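Local coordinates for protein Maltose/maltodextrin transport permease homologue (Bdellovibrio bacteriovorus HD100, PDB 6FFL) that binds maltotriose in its MalE-like solute-binding domain, which is fused to a MalF permease and probably serves maltodextrin import, at residues Y216-K224 against L231-Y241; E346-Q357 against Q374-I383. All coordinates share one frame; numbering follows the deposited sequence.

Contact 1 (Y216-K224 against L231-Y241); sequences YETANALFK and LINGDWSWGDY. With GLC (alpha-D-glucopyranose), chain B; GLC (alpha-D-glucopyranose), chain C.
With chi1 at -177°, Tyr216 swings its ring off helix 216-224 toward Trp236, whose chi1 of 58° puts CG between the backbone N and the carbonyl carbon. The two side chains lie antiparallel alongside one another and meet through the phenol oxygen. Tyr216 OH lies in the indole plane and accepts from Trp236 NE1 at 3.0 Å; it also takes an N-H from Asn233 ND2, 3.1 Å away, the hydroxyl oxygen lying in the amide plane of Asn233. Two donors thus fix one hydroxyl, and the NE1 bond helps set the orientation of the indole. Asn233 suits its buried place on the strand because its amide nitrogen serves two tyrosines: Asn233 ND2 also donates to Tyr241 OH at 3.0 Å, and that hydroxyl gives a weak bond to Asn220 OD1. Phe223 turns its edge to the face of Tyr241 (planes at 75°), while Leu231 CB stands over a face of the Phe223 ring, 4.0 Å from its centroid. Lys224 CG meets the edge of the Tyr241 ring, its chain crossing at about a right angle. Two glucose units lie over one face of Trp236, with C1 of the chain C unit 3.5 Å from Trp236 CH2; Gly234, with no side chain, lets its CA pack on the opposite face. Sugars stacked on an aromatic face, as in this pocket, are characteristic of maltodextrin-binding proteins.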
# COMPACT_ATOMS: atom_id res chain seq x y z
N TYR A 216 -11.17 -0.02 6.61
CA TYR A 216 -10.89 -0.42 5.24
C TYR A 216 -12.05 -1.22 4.65
O TYR A 216 -12.51 -0.95 3.54
CB TYR A 216 -9.60 -1.23 5.15
CG TYR A 216 -9.28 -1.60 3.71
CD1 TYR A 216 -8.49 -0.76 2.92
CD2 TYR A 216 -9.78 -2.76 3.13
CE1 TYR A 216 -8.20 -1.09 1.59
CE2 TYR A 216 -9.51 -3.09 1.80
CZ TYR A 216 -8.72 -2.24 1.04
OH TYR A 216 -8.45 -2.58 -0.27
N GLU A 217 -12.54 -2.21 5.40
CA GLU A 217 -13.58 -3.07 4.84
C GLU A 217 -14.89 -2.32 4.65
O GLU A 217 -15.65 -2.64 3.73
CB GLU A 217 -13.80 -4.30 5.73
CG GLU A 217 -14.71 -5.34 5.09
CD GLU A 217 -14.43 -5.56 3.60
OE1 GLU A 217 -13.25 -5.72 3.22
OE2 GLU A 217 -15.40 -5.58 2.81
N THR A 218 -15.16 -1.34 5.50
CA THR A 218 -16.39 -0.55 5.34
C THR A 218 -16.35 0.27 4.05
O THR A 218 -17.32 0.28 3.29
CB THR A 218 -16.59 0.35 6.56
OG1 THR A 218 -16.86 -0.47 7.71
CG2 THR A 218 -17.75 1.31 6.33
N ALA A 219 -15.22 0.94 3.78
CA ALA A 219 -15.09 1.69 2.54
C ALA A 219 -15.15 0.76 1.34
O ALA A 219 -15.79 1.06 0.33
CB ALA A 219 -13.79 2.50 2.53
N ASN A 220 -14.48 -0.39 1.44
CA ASN A 220 -14.47 -1.39 0.38
C ASN A 220 -15.89 -1.87 0.07
O ASN A 220 -16.31 -1.88 -1.09
CB ASN A 220 -13.59 -2.56 0.83
CG ASN A 220 -13.23 -3.50 -0.31
OD1 ASN A 220 -12.77 -3.07 -1.35
ND2 ASN A 220 -13.43 -4.79 -0.08
N ALA A 221 -16.63 -2.27 1.10
CA ALA A 221 -18.00 -2.74 0.90
C ALA A 221 -18.89 -1.64 0.33
O ALA A 221 -19.68 -1.89 -0.60
CB ALA A 221 -18.58 -3.26 2.21
N LEU A 222 -18.81 -0.43 0.88
CA LEU A 222 -19.69 0.64 0.41
C LEU A 222 -19.47 0.92 -1.08
O LEU A 222 -20.43 1.15 -1.82
CB LEU A 222 -19.48 1.91 1.23
CG LEU A 222 -20.02 1.86 2.68
CD1 LEU A 222 -19.51 3.04 3.48
CD2 LEU A 222 -21.54 1.81 2.71
N PHE A 223 -18.21 0.89 -1.53
CA PHE A 223 -17.93 1.12 -2.94
C PHE A 223 -18.45 -0.03 -3.80
O PHE A 223 -19.04 0.20 -4.87
CB PHE A 223 -16.42 1.32 -3.15
CG PHE A 223 -16.07 1.90 -4.50
CD1 PHE A 223 -16.46 3.19 -4.84
CD2 PHE A 223 -15.33 1.16 -5.42
CE1 PHE A 223 -16.13 3.75 -6.09
CE2 PHE A 223 -15.00 1.70 -6.68
CZ PHE A 223 -15.40 2.99 -7.01
N LYS A 224 -18.25 -1.28 -3.35
CA LYS A 224 -18.74 -2.42 -4.12
C LYS A 224 -20.26 -2.44 -4.19
O LYS A 224 -20.83 -2.94 -5.17
CB LYS A 224 -18.24 -3.72 -3.50
CG LYS A 224 -16.76 -3.98 -3.73
CD LYS A 224 -16.18 -4.90 -2.68
CE LYS A 224 -16.71 -6.32 -2.82
NZ LYS A 224 -16.10 -7.21 -1.80
N LEU A 231 -13.98 6.79 -3.86
CA LEU A 231 -13.18 6.01 -2.93
C LEU A 231 -11.73 6.44 -3.07
O LEU A 231 -11.30 6.84 -4.15
CB LEU A 231 -13.34 4.50 -3.23
CG LEU A 231 -12.28 3.52 -2.73
CD1 LEU A 231 -12.51 3.28 -1.25
CD2 LEU A 231 -12.38 2.22 -3.49
N ILE A 232 -10.97 6.39 -1.97
CA ILE A 232 -9.52 6.46 -2.08
C ILE A 232 -8.98 5.09 -1.70
O ILE A 232 -9.24 4.59 -0.60
CB ILE A 232 -8.91 7.58 -1.22
CG1 ILE A 232 -9.34 8.94 -1.79
CG2 ILE A 232 -7.36 7.48 -1.25
CD1 ILE A 232 -8.92 10.13 -0.92
N ASN A 233 -8.25 4.46 -2.62
CA ASN A 233 -7.72 3.13 -2.38
C ASN A 233 -6.56 2.90 -3.35
O ASN A 233 -6.29 3.73 -4.22
CB ASN A 233 -8.82 2.05 -2.54
CG ASN A 233 -8.56 0.81 -1.70
OD1 ASN A 233 -7.48 0.64 -1.12
ND2 ASN A 233 -9.57 -0.07 -1.62
N GLY A 234 -5.88 1.77 -3.17
CA GLY A 234 -4.65 1.51 -3.90
C GLY A 234 -4.85 0.56 -5.08
O GLY A 234 -5.92 -0.01 -5.28
N ASP A 235 -3.79 0.41 -5.88
CA ASP A 235 -3.91 -0.43 -7.07
C ASP A 235 -4.13 -1.91 -6.73
O ASP A 235 -4.61 -2.66 -7.58
CB ASP A 235 -2.70 -0.23 -8.00
CG ASP A 235 -1.38 -0.78 -7.41
OD1 ASP A 235 -1.25 -0.92 -6.18
OD2 ASP A 235 -0.46 -1.05 -8.22
N TRP A 236 -3.85 -2.32 -5.48
CA TRP A 236 -4.16 -3.69 -5.07
C TRP A 236 -5.65 -3.99 -5.12
O TRP A 236 -6.03 -5.17 -5.10
CB TRP A 236 -3.67 -3.95 -3.63
CG TRP A 236 -4.28 -2.98 -2.65
CD1 TRP A 236 -5.52 -3.05 -2.07
CD2 TRP A 236 -3.69 -1.76 -2.16
NE1 TRP A 236 -5.74 -1.96 -1.26
CE2 TRP A 236 -4.63 -1.16 -1.29
CE3 TRP A 236 -2.45 -1.13 -2.36
CZ2 TRP A 236 -4.37 0.05 -0.62
CZ3 TRP A 236 -2.20 0.08 -1.70
CH2 TRP A 236 -3.15 0.65 -0.85
N SER A 237 -6.51 -2.96 -5.16
CA SER A 237 -7.94 -3.17 -5.08
C SER A 237 -8.62 -3.28 -6.44
O SER A 237 -9.80 -3.64 -6.49
CB SER A 237 -8.59 -2.03 -4.27
OG SER A 237 -8.54 -0.79 -4.99
N TRP A 238 -7.91 -3.00 -7.53
CA TRP A 238 -8.55 -2.98 -8.85
C TRP A 238 -9.19 -4.31 -9.18
O TRP A 238 -10.33 -4.37 -9.67
CB TRP A 238 -7.51 -2.65 -9.92
CG TRP A 238 -6.95 -1.26 -9.86
CD1 TRP A 238 -7.46 -0.17 -9.21
CD2 TRP A 238 -5.75 -0.81 -10.51
NE1 TRP A 238 -6.65 0.93 -9.42
CE2 TRP A 238 -5.61 0.56 -10.23
CE3 TRP A 238 -4.80 -1.45 -11.31
CZ2 TRP A 238 -4.52 1.31 -10.69
CZ3 TRP A 238 -3.73 -0.70 -11.79
CH2 TRP A 238 -3.60 0.66 -11.47
N GLY A 239 -8.47 -5.41 -8.94
CA GLY A 239 -8.98 -6.71 -9.34
C GLY A 239 -10.28 -7.05 -8.64
O GLY A 239 -11.20 -7.58 -9.26
N ASP A 240 -10.38 -6.72 -7.36
CA ASP A 240 -11.59 -7.07 -6.63
C ASP A 240 -12.77 -6.20 -7.01
O ASP A 240 -13.91 -6.69 -7.00
CB ASP A 240 -11.29 -7.02 -5.13
CG ASP A 240 -10.58 -8.28 -4.66
OD1 ASP A 240 -11.16 -9.38 -4.79
OD2 ASP A 240 -9.43 -8.20 -4.21
N TYR A 241 -12.55 -4.94 -7.40
CA TYR A 241 -13.68 -4.15 -7.90
C TYR A 241 -14.13 -4.63 -9.27
O TYR A 241 -15.33 -4.62 -9.56
CB TYR A 241 -13.35 -2.65 -7.92
CG TYR A 241 -13.07 -2.14 -6.52
CD1 TYR A 241 -13.88 -2.51 -5.46
CD2 TYR A 241 -11.98 -1.31 -6.27
CE1 TYR A 241 -13.61 -2.07 -4.16
CE2 TYR A 241 -11.70 -0.87 -4.99
CZ TYR A 241 -12.51 -1.26 -3.94
OH TYR A 241 -12.24 -0.83 -2.67
C1 GLC B . -4.78 -5.70 1.16
C2 GLC B . -3.58 -5.51 0.24
C3 GLC B . -2.50 -4.67 0.90
C4 GLC B . -3.08 -3.37 1.46
C5 GLC B . -4.28 -3.68 2.36
C6 GLC B . -4.97 -2.39 2.83
O1 GLC B . -4.41 -6.52 2.27
O2 GLC B . -2.99 -6.78 -0.08
O3 GLC B . -1.45 -4.41 -0.07
O4 GLC B . -2.03 -2.71 2.20
O5 GLC B . -5.27 -4.43 1.65
O6 GLC B . -5.99 -2.69 3.79
C1 GLC C . -1.86 -1.39 1.71
C2 GLC C . -0.41 -1.14 1.29
C3 GLC C . 0.54 -1.07 2.48
C4 GLC C . -0.03 -0.05 3.47
C5 GLC C . -1.44 -0.47 3.87
C6 GLC C . -2.05 0.52 4.87
O2 GLC C . -0.02 -2.20 0.40
O3 GLC C . 1.83 -0.64 2.01
O4 GLC C . 0.78 -0.03 4.63
O5 GLC C . -2.25 -0.45 2.70
O6 GLC C . -3.21 -0.06 5.50

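Contact 2 (E346-Q357 against Q374-I383); sequences EVRAVWDSLRIQ and QAQITAEQQI. With GLC (alpha-D-glucopyranose), chain D.
Gln382, extended beyond CG, lays its amide nearly coplanar with the Asp352 carboxylate across helices 346-357 and 374-383, and Gln382 NE2 meets the anti lone pair of Asp352 OD2 at 3.1 Å. In the modelled conformer, one of two, Ser353 OG, turned away from its backbone nitrogen (chi1 -177°), donates to Ala375 O at 2.6 Å in the carbonyl plane, on a lone pair.

Ionic contacts centre on Asp352. Arg348 grips it side-on, with NE on OD2 and NH2 on OD1, while Arg355 NH1, in one of its two conformers, reaches OD1 from the opposite face.

Fixed in orientation by this two-point grip, Arg348 hydrogen-bonds the chain D glucose through its edge, donating from NH2 to O4 at 2.9 Å and from NH1 to O3 at 3.1 Å. Asp352 is thus the second-shell residue that positions Arg348, and Gln382 stands behind it in a third shell.

Apolar contacts depend on small residues: Ala349 and Ala379 let their CA atoms approach to 5.1 Å. Ala349 CB rests 3.6 Å from Ile383 CG1, whose CD1 packs on the aliphatic part of Glu346. At the other end Gln357 CG lies against Ala375.

The helices run roughly antiparallel, at 141° and 8.4 Å between axes. On the pocket side of helix 346-357, Trp351 covers the glucose and touches helix 164-167, against which Leu354 also packs; Ile383 of the outer helix reaches Pro186.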
# COMPACT_ATOMS: atom_id res chain seq x y z
N GLU A 346 13.46 3.99 10.49
CA GLU A 346 12.87 5.17 11.11
C GLU A 346 11.43 5.38 10.64
O GLU A 346 10.62 5.94 11.38
CB GLU A 346 13.72 6.40 10.79
CG GLU A 346 15.04 6.48 11.57
CD GLU A 346 16.19 5.66 10.99
OE1 GLU A 346 16.01 4.93 9.99
OE2 GLU A 346 17.31 5.75 11.54
N VAL A 347 11.10 4.94 9.42
CA VAL A 347 9.76 5.14 8.88
C VAL A 347 8.73 4.39 9.71
O VAL A 347 7.58 4.83 9.86
CB VAL A 347 9.71 4.70 7.40
CG1 VAL A 347 8.29 4.78 6.86
CG2 VAL A 347 10.63 5.56 6.58
N ARG A 348 9.13 3.25 10.28
CA ARG A 348 8.24 2.48 11.15
C ARG A 348 7.80 3.31 12.35
O ARG A 348 6.61 3.30 12.72
CB ARG A 348 8.96 1.20 11.59
CG ARG A 348 8.23 0.40 12.62
CD ARG A 348 7.17 -0.46 11.97
NE ARG A 348 5.83 0.13 12.06
CZ ARG A 348 5.02 0.28 11.02
NH1 ARG A 348 5.40 -0.09 9.80
NH2 ARG A 348 3.81 0.79 11.20
N ALA A 349 8.74 4.02 12.98
CA ALA A 349 8.39 4.90 14.09
C ALA A 349 7.44 6.00 13.64
O ALA A 349 6.53 6.38 14.39
CB ALA A 349 9.66 5.51 14.69
N VAL A 350 7.64 6.53 12.43
CA VAL A 350 6.76 7.58 11.92
C VAL A 350 5.34 7.04 11.76
O VAL A 350 4.37 7.67 12.20
CB VAL A 350 7.30 8.16 10.61
CG1 VAL A 350 6.25 9.08 9.98
CG2 VAL A 350 8.59 8.95 10.85
N TRP A 351 5.20 5.88 11.11
CA TRP A 351 3.86 5.32 10.93
C TRP A 351 3.18 5.07 12.27
O TRP A 351 1.99 5.36 12.44
CB TRP A 351 3.92 3.99 10.16
CG TRP A 351 4.30 4.06 8.73
CD1 TRP A 351 5.21 3.24 8.11
CD2 TRP A 351 3.77 4.92 7.71
NE1 TRP A 351 5.28 3.56 6.76
CE2 TRP A 351 4.41 4.58 6.50
CE3 TRP A 351 2.81 5.95 7.70
CZ2 TRP A 351 4.14 5.24 5.30
CZ3 TRP A 351 2.55 6.60 6.50
CH2 TRP A 351 3.21 6.24 5.32
N ASP A 352 3.90 4.46 13.21
CA ASP A 352 3.28 4.10 14.48
C ASP A 352 2.88 5.33 15.28
O ASP A 352 1.80 5.35 15.89
CB ASP A 352 4.22 3.21 15.30
CG ASP A 352 4.39 1.82 14.68
OD1 ASP A 352 3.49 1.40 13.92
OD2 ASP A 352 5.40 1.16 14.96
N SER A 353 3.73 6.36 15.29
CA SER A 353 3.39 7.60 15.99
C SER A 353 2.21 8.31 15.34
O SER A 353 1.31 8.79 16.03
CB SER A 353 4.61 8.53 16.03
OG SER A 353 4.32 9.71 16.75
N LEU A 354 2.21 8.39 14.00
CA LEU A 354 1.10 9.03 13.32
C LEU A 354 -0.22 8.33 13.62
O LEU A 354 -1.25 8.99 13.83
CB LEU A 354 1.36 9.05 11.81
CG LEU A 354 2.37 10.06 11.29
CD1 LEU A 354 2.60 9.81 9.80
CD2 LEU A 354 1.86 11.49 11.54
N ARG A 355 -0.22 7.00 13.66
CA ARG A 355 -1.48 6.30 13.90
C ARG A 355 -2.00 6.58 15.30
O ARG A 355 -3.20 6.83 15.48
CB ARG A 355 -1.31 4.80 13.69
CG ARG A 355 -2.64 4.04 13.66
CD ARG A 355 -2.43 2.53 13.64
NE ARG A 355 -1.76 2.09 12.41
CZ ARG A 355 -0.50 1.70 12.34
NH1 ARG A 355 0.26 1.68 13.43
NH2 ARG A 355 0.01 1.32 11.18
N ILE A 356 -1.12 6.55 16.30
CA ILE A 356 -1.53 6.81 17.67
C ILE A 356 -2.12 8.21 17.79
O ILE A 356 -3.21 8.40 18.35
CB ILE A 356 -0.33 6.63 18.62
CG1 ILE A 356 0.03 5.15 18.73
CG2 ILE A 356 -0.63 7.23 20.01
CD1 ILE A 356 1.45 4.93 19.25
N GLN A 357 -1.42 9.22 17.25
CA GLN A 357 -1.86 10.59 17.45
C GLN A 357 -3.15 10.89 16.69
O GLN A 357 -4.05 11.54 17.24
CB GLN A 357 -0.76 11.58 17.06
CG GLN A 357 0.52 11.43 17.86
CD GLN A 357 0.29 11.25 19.35
OE1 GLN A 357 -0.52 11.95 19.97
NE2 GLN A 357 1.01 10.31 19.94
N GLN A 374 3.07 16.04 19.30
CA GLN A 374 3.32 14.78 19.99
C GLN A 374 3.65 13.64 19.03
O GLN A 374 4.29 12.66 19.45
CB GLN A 374 2.12 14.42 20.87
CG GLN A 374 2.11 15.22 22.17
CD GLN A 374 0.73 15.34 22.80
OE1 GLN A 374 0.05 14.34 23.03
NE2 GLN A 374 0.33 16.57 23.09
N ALA A 375 3.22 13.72 17.77
CA ALA A 375 3.68 12.76 16.77
C ALA A 375 5.19 12.84 16.61
O ALA A 375 5.88 11.81 16.58
CB ALA A 375 2.97 12.99 15.43
N GLN A 376 5.73 14.06 16.53
CA GLN A 376 7.17 14.22 16.41
C GLN A 376 7.89 13.69 17.65
O GLN A 376 8.88 12.95 17.54
CB GLN A 376 7.52 15.69 16.18
CG GLN A 376 9.01 15.97 15.97
CD GLN A 376 9.55 15.38 14.67
OE1 GLN A 376 8.79 15.11 13.75
NE2 GLN A 376 10.86 15.20 14.60
N ILE A 377 7.41 14.06 18.84
CA ILE A 377 8.10 13.66 20.06
C ILE A 377 8.10 12.14 20.20
O ILE A 377 9.13 11.53 20.50
CB ILE A 377 7.47 14.33 21.30
CG1 ILE A 377 7.72 15.84 21.28
CG2 ILE A 377 8.04 13.72 22.60
CD1 ILE A 377 6.73 16.64 22.14
N THR A 378 6.94 11.52 19.95
CA THR A 378 6.82 10.07 20.10
C THR A 378 7.66 9.33 19.07
O THR A 378 8.30 8.32 19.38
CB THR A 378 5.35 9.67 20.00
OG1 THR A 378 4.64 10.19 21.13
CG2 THR A 378 5.19 8.16 19.96
N ALA A 379 7.70 9.84 17.83
CA ALA A 379 8.51 9.20 16.79
C ALA A 379 9.99 9.25 17.16
O ALA A 379 10.71 8.25 17.02
CB ALA A 379 8.28 9.88 15.44
N GLU A 380 10.45 10.41 17.64
CA GLU A 380 11.85 10.53 18.03
C GLU A 380 12.17 9.60 19.19
O GLU A 380 13.24 8.98 19.23
CB GLU A 380 12.18 11.98 18.39
CG GLU A 380 12.28 12.93 17.20
CD GLU A 380 12.38 14.39 17.62
OE1 GLU A 380 12.13 14.68 18.81
OE2 GLU A 380 12.70 15.24 16.77
N GLN A 381 11.24 9.48 20.15
CA GLN A 381 11.47 8.56 21.26
C GLN A 381 11.54 7.11 20.78
O GLN A 381 12.42 6.35 21.21
CB GLN A 381 10.38 8.72 22.32
CG GLN A 381 10.58 7.81 23.54
CD GLN A 381 11.87 8.09 24.31
OE1 GLN A 381 12.22 9.25 24.55
NE2 GLN A 381 12.57 7.03 24.70
N GLN A 382 10.63 6.71 19.88
CA GLN A 382 10.66 5.34 19.38
C GLN A 382 11.96 5.06 18.63
O GLN A 382 12.52 3.96 18.72
CB GLN A 382 9.45 5.07 18.48
CG GLN A 382 9.27 3.59 18.03
CD GLN A 382 7.95 3.35 17.29
OE1 GLN A 382 7.00 4.12 17.44
NE2 GLN A 382 7.88 2.27 16.49
N ILE A 383 12.47 6.05 17.89
CA ILE A 383 13.73 5.87 17.18
C ILE A 383 14.89 5.78 18.17
O ILE A 383 15.82 4.98 17.99
CB ILE A 383 13.95 7.01 16.17
CG1 ILE A 383 12.92 6.90 15.05
CG2 ILE A 383 15.37 6.99 15.62
CD1 ILE A 383 12.93 8.07 14.09
C1 GLC D . 1.69 1.06 4.67
C2 GLC D . 3.07 0.55 5.10
C3 GLC D . 2.98 -0.02 6.52
C4 GLC D . 2.44 1.04 7.47
C5 GLC D . 1.08 1.56 6.97
C6 GLC D . 0.64 2.76 7.79
O2 GLC D . 3.56 -0.44 4.18
O3 GLC D . 4.29 -0.42 6.97
O4 GLC D . 2.28 0.46 8.77
O5 GLC D . 1.24 2.03 5.62
O6 GLC D . -0.74 3.11 7.53

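Overall arrangement
Contact 1 closes before contact 2 opens along the chain; their centres are about 27 Å apart, and their nearest atoms about 10 Å apart, without touching. Contact 1 sets helix 216-224 against strand 228-234, part of a four-stranded mixed sheet, and the start of helix 238-243, whereas contact 2 pairs the last two helices, 346-362 and 368-384. Bound maltotriose links them: Trp236 carries the glucoses of chains B and C, and Arg348 and Trp351 hold that of chain D. Helix 164-167 touches both, with Phe165 meeting Trp236 and Trp351. Parts distant in sequence thereby line one sugar-binding cleft, consistent with the solute-binding protein fold.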